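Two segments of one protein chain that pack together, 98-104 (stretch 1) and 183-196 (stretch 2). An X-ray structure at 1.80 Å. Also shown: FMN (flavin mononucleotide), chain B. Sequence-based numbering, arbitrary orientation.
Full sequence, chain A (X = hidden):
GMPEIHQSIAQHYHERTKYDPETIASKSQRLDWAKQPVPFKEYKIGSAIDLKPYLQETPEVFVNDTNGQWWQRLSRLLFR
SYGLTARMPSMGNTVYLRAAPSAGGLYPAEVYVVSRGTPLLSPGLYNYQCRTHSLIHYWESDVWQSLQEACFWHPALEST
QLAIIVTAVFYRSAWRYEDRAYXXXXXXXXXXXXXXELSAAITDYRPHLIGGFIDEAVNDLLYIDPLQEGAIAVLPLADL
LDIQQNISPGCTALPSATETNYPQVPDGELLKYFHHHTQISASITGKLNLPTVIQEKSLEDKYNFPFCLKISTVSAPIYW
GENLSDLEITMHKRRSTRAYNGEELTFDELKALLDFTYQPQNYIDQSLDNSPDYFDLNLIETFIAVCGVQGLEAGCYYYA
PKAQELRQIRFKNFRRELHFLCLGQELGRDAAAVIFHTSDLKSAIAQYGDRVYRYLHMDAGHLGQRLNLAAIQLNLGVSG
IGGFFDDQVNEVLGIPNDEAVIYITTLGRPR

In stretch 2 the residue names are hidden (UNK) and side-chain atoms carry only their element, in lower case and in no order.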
# COMPACT_ATOMS: atom_id res chain seq x y z
N ARG A 98 7.34 -2.43 -12.09
CA ARG A 98 6.46 -3.49 -11.65
C ARG A 98 5.00 -3.11 -11.56
O ARG A 98 4.61 -1.95 -11.70
CB ARG A 98 6.93 -4.00 -10.27
CG ARG A 98 8.44 -4.23 -10.16
CD ARG A 98 8.86 -5.00 -8.92
NE ARG A 98 10.32 -4.99 -8.85
CZ ARG A 98 11.05 -5.60 -7.93
NH1 ARG A 98 10.49 -6.35 -7.02
NH2 ARG A 98 12.37 -5.46 -7.96
N ALA A 99 4.19 -4.13 -11.29
CA ALA A 99 2.75 -3.96 -11.13
C ALA A 99 2.44 -2.98 -10.00
O ALA A 99 1.41 -2.30 -10.02
CB ALA A 99 2.06 -5.33 -10.86
N ALA A 100 3.26 -2.98 -8.96
CA ALA A 100 3.12 -2.05 -7.85
C ALA A 100 4.15 -0.91 -8.02
O ALA A 100 5.30 -1.18 -8.35
CB ALA A 100 3.39 -2.73 -6.51
N PRO A 101 3.71 0.36 -7.80
CA PRO A 101 4.62 1.51 -7.82
C PRO A 101 5.49 1.43 -6.57
O PRO A 101 5.20 0.67 -5.65
CB PRO A 101 3.68 2.72 -7.76
CG PRO A 101 2.46 2.18 -7.02
CD PRO A 101 2.31 0.76 -7.51
N SER A 102 6.57 2.19 -6.55
CA SER A 102 7.47 2.22 -5.39
C SER A 102 8.22 3.53 -5.38
O SER A 102 8.74 3.96 -6.43
CB SER A 102 8.50 1.09 -5.45
OG SER A 102 9.58 1.26 -4.53
N ALA A 103 8.26 4.17 -4.21
CA ALA A 103 9.02 5.44 -4.04
C ALA A 103 10.44 5.21 -4.51
O ALA A 103 11.14 4.28 -4.07
CB ALA A 103 8.98 5.88 -2.59
N GLY A 104 10.89 6.05 -5.45
CA GLY A 104 12.22 5.95 -6.00
C GLY A 104 12.48 4.77 -6.91
O GLY A 104 13.65 4.57 -7.35
N UNK A 183 8.57 5.36 6.12
CA UNK A 183 7.30 5.82 5.57
C UNK A 183 7.11 5.24 4.17
O UNK A 183 6.08 4.65 3.86
n UNK A 183 6.06 11.98 6.49
c UNK A 183 7.51 9.55 6.38
n UNK A 183 7.59 10.52 7.46
n UNK A 183 7.14 12.57 8.42
c UNK A 183 6.95 11.69 7.45
c UNK A 183 7.28 7.35 5.44
c UNK A 183 7.38 8.10 6.74
N UNK A 184 8.14 5.40 3.33
CA UNK A 184 8.06 4.97 1.93
C UNK A 184 7.88 3.45 1.81
O UNK A 184 7.10 2.97 0.98
c UNK A 184 8.58 7.85 0.80
n UNK A 184 9.19 9.17 0.69
c UNK A 184 9.41 10.00 1.71
c UNK A 184 9.66 6.89 1.25
c UNK A 184 9.30 5.42 1.11
n UNK A 184 8.95 9.77 2.92
n UNK A 184 10.07 11.13 1.48
N UNK A 185 8.59 2.69 2.63
CA UNK A 185 8.48 1.24 2.62
C UNK A 185 7.04 0.81 2.90
O UNK A 185 6.49 -0.06 2.24
c UNK A 185 9.40 0.64 3.71
c UNK A 185 9.02 -0.83 4.05
c UNK A 185 10.86 0.68 3.25
c UNK A 185 11.89 0.43 4.37
N UNK A 186 6.43 1.42 3.92
CA UNK A 186 5.06 1.03 4.28
C UNK A 186 4.05 1.44 3.21
O UNK A 186 3.13 0.69 2.91
s UNK A 186 5.68 0.74 6.99
c UNK A 186 4.71 1.57 5.64
N UNK A 187 4.22 2.64 2.64
CA UNK A 187 3.38 3.09 1.51
C UNK A 187 3.51 2.14 0.34
O UNK A 187 2.50 1.72 -0.24
c UNK A 187 4.13 6.89 1.86
c UNK A 187 3.75 4.52 1.09
c UNK A 187 3.40 5.56 2.16
c UNK A 187 1.89 5.73 2.23
N UNK A 188 4.76 1.86 -0.06
CA UNK A 188 5.04 0.93 -1.18
C UNK A 188 4.33 -0.42 -0.94
O UNK A 188 3.72 -1.00 -1.84
o UNK A 188 8.58 1.54 -2.03
c UNK A 188 6.53 0.63 -1.31
c UNK A 188 7.35 1.77 -1.87
o UNK A 188 6.82 2.88 -2.14
N UNK A 189 4.46 -0.91 0.29
CA UNK A 189 3.86 -2.17 0.66
C UNK A 189 2.35 -2.08 0.56
O UNK A 189 1.73 -2.98 0.04
c UNK A 189 3.61 -3.89 2.47
o UNK A 189 5.76 -2.83 1.99
c UNK A 189 4.33 -2.61 2.03
N UNK A 190 1.74 -0.97 1.02
CA UNK A 190 0.30 -0.78 0.91
C UNK A 190 -0.19 -0.85 -0.53
O UNK A 190 -1.22 -1.43 -0.80
N UNK A 191 0.59 -0.28 -1.46
CA UNK A 191 0.24 -0.35 -2.88
C UNK A 191 0.19 -1.81 -3.34
O UNK A 191 -0.75 -2.23 -4.06
n UNK A 191 0.77 4.12 -3.57
c UNK A 191 1.34 2.97 -3.07
c UNK A 191 -0.00 3.80 -4.58
n UNK A 191 0.06 2.47 -4.77
c UNK A 191 1.21 0.46 -3.77
c UNK A 191 0.92 1.93 -3.84
N UNK A 192 1.20 -2.58 -2.95
CA UNK A 192 1.22 -4.02 -3.25
C UNK A 192 0.01 -4.74 -2.65
O UNK A 192 -0.60 -5.59 -3.30
c UNK A 192 2.65 -6.14 -2.80
c UNK A 192 2.53 -4.61 -2.77
c UNK A 192 4.08 -6.46 -2.31
c UNK A 192 2.43 -6.67 -4.22
N UNK A 193 -0.35 -4.41 -1.41
CA UNK A 193 -1.54 -4.98 -0.79
C UNK A 193 -2.80 -4.69 -1.60
O UNK A 193 -3.66 -5.58 -1.71
c UNK A 193 -0.65 -4.79 1.70
c UNK A 193 -1.15 -4.32 3.08
c UNK A 193 -1.75 -4.48 0.64
c UNK A 193 -0.28 -6.28 1.70
N UNK A 194 -2.92 -3.46 -2.13
CA UNK A 194 -4.05 -3.12 -3.03
C UNK A 194 -4.05 -4.03 -4.26
O UNK A 194 -5.10 -4.54 -4.69
N UNK A 195 -2.88 -4.28 -4.85
CA UNK A 195 -2.85 -5.21 -6.01
C UNK A 195 -3.23 -6.62 -5.61
O UNK A 195 -3.92 -7.33 -6.35
n UNK A 195 0.09 -4.02 -7.91
o UNK A 195 -2.03 -3.27 -7.85
c UNK A 195 -1.16 -4.12 -7.53
c UNK A 195 -1.48 -5.29 -6.68
N UNK A 196 -2.74 -7.07 -4.46
CA UNK A 196 -3.07 -8.43 -4.00
C UNK A 196 -4.57 -8.62 -3.88
O UNK A 196 -5.11 -9.63 -4.36
c UNK A 196 -2.83 -10.15 -2.08
c UNK A 196 0.01 -9.06 -1.75
c UNK A 196 -2.32 -8.79 -2.73
c UNK A 196 -0.83 -8.90 -3.02
N1 FMN B . 6.86 9.84 -8.38
C2 FMN B . 7.28 11.16 -8.46
O2 FMN B . 7.52 11.68 -9.54
N3 FMN B . 7.47 11.95 -7.35
C4 FMN B . 7.30 11.47 -6.09
O4 FMN B . 7.31 12.28 -5.14
C4A FMN B . 6.87 10.15 -5.96
N5 FMN B . 6.73 9.59 -4.71
C5A FMN B . 6.21 8.29 -4.59
C6 FMN B . 5.94 7.72 -3.34
C7 FMN B . 5.45 6.43 -3.22
C7M FMN B . 5.06 5.88 -1.84
C8 FMN B . 5.22 5.66 -4.35
C8M FMN B . 4.51 4.33 -4.30
C9 FMN B . 5.47 6.21 -5.63
C9A FMN B . 5.97 7.52 -5.74
N10 FMN B . 6.23 8.06 -6.99
C10 FMN B . 6.66 9.35 -7.11
C1' FMN B . 6.23 7.20 -8.24
C2' FMN B . 7.45 6.32 -8.37
O2' FMN B . 8.56 7.10 -8.87
C3' FMN B . 7.13 5.15 -9.30
O3' FMN B . 6.16 4.29 -8.69
C4' FMN B . 8.37 4.35 -9.76
O4' FMN B . 9.28 5.19 -10.52
C5' FMN B . 7.94 3.16 -10.59
O5' FMN B . 7.21 3.53 -11.72
P FMN B . 5.74 3.01 -11.98
O1P FMN B . 4.85 3.54 -10.86
O2P FMN B . 5.36 3.59 -13.34
O3P FMN B . 5.72 1.51 -12.01
O HOH W 1 5.60 -1.60 -3.92
O HOH W 2 10.88 2.99 -1.58

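Position 183 carries three carbons, a nitrogen, and a carbon bearing two further nitrogens, a guanidinium on an extended chain. Its side chain does not reach stretch 1, and its nitrogens are satisfied elsewhere in the structure: Arg183. Position 184 has the same atoms, but its first two torsions are both m, so the chain folds. Its CB lies 3.7 Å from Ala103 CB, an aliphatic contact at the base of Arg184.

Position 185 has four carbons forked at the first, one arm two carbons long, and its CA-to-CB bond points away: Ile185. One carbon followed by a sulfur marks 186 as Cys186, out of reach of stretch 1. At 187, four carbons fork at the second; the residue is Leu187, which misses stretch 1 but places its CB 3.5 Å from FMN C7M.

Position 188 has two carbons, the second carrying two oxygens. The carbon count fits a short carboxylate or its amide; elements settle it, since both terminal atoms are oxygen, and both face donors on stretch 1. This is Asp188. Its OD2 accepts from Ser102 OG at 2.7 Å, and its OD1 accepts from Ala103 N at 2.8 Å with an N-H...O angle of 172°, nearly linear.

At 189 one carbon carries an oxygen and a carbon. This is Thr189, pointing away from stretch 1, and its OG1 donates to Ile185 O at 2.9 Å, one turn back in the helix. Position 190 has no side-chain atoms and is Gly190.

Position 191 shows one carbon, then a five-membered ring of three carbons and two nitrogens, which only histidine provides. Pro101 CG sits 3.7 Å from the centroid of the His191 ring and 29° off its normal, so a CH-pi contact lies over one face; the closest atoms are Pro101 CG and His191 ND1, at 3.3 Å.

Position 192 has four carbons forked at the second, with CB 4.3 Å from Ala100 CB: Leu192. The same pattern at 193 gives Leu193, out of reach, and 194, without side-chain atoms, is Gly194. Position 195 has two carbons, the second bearing one oxygen and one nitrogen, hence an amide: Asn195. Its ND2 donates to Ala99 O at 3.0 Å, with an angle of 156°. At 196, four carbons forked at the first, one arm two carbons long, give Ile196, which does not touch stretch 1.

The contact joins an irregular segment to a helix. Arg184, Asp188, His191, Leu192 and Asn195 recur at intervals of three, four or one, as expected for one helical side, and together the stretches bury 381 Å². Asp188 holds one end through two hydrogen bonds, and Asn195 holds the other. Water 1 donates to Pro101 O and Asp188 O, each at 2.9 Å, bridging carbonyls that cannot bond each other. Between these polar ties lie the proline-ring and alanine-leucine contacts. Ser102 N meanwhile donates to FMN O3' at 3.0 Å, so the segment touches helix and cofactor at once.

Stretch 2 (183-196) RRICLDTGHLLGNI
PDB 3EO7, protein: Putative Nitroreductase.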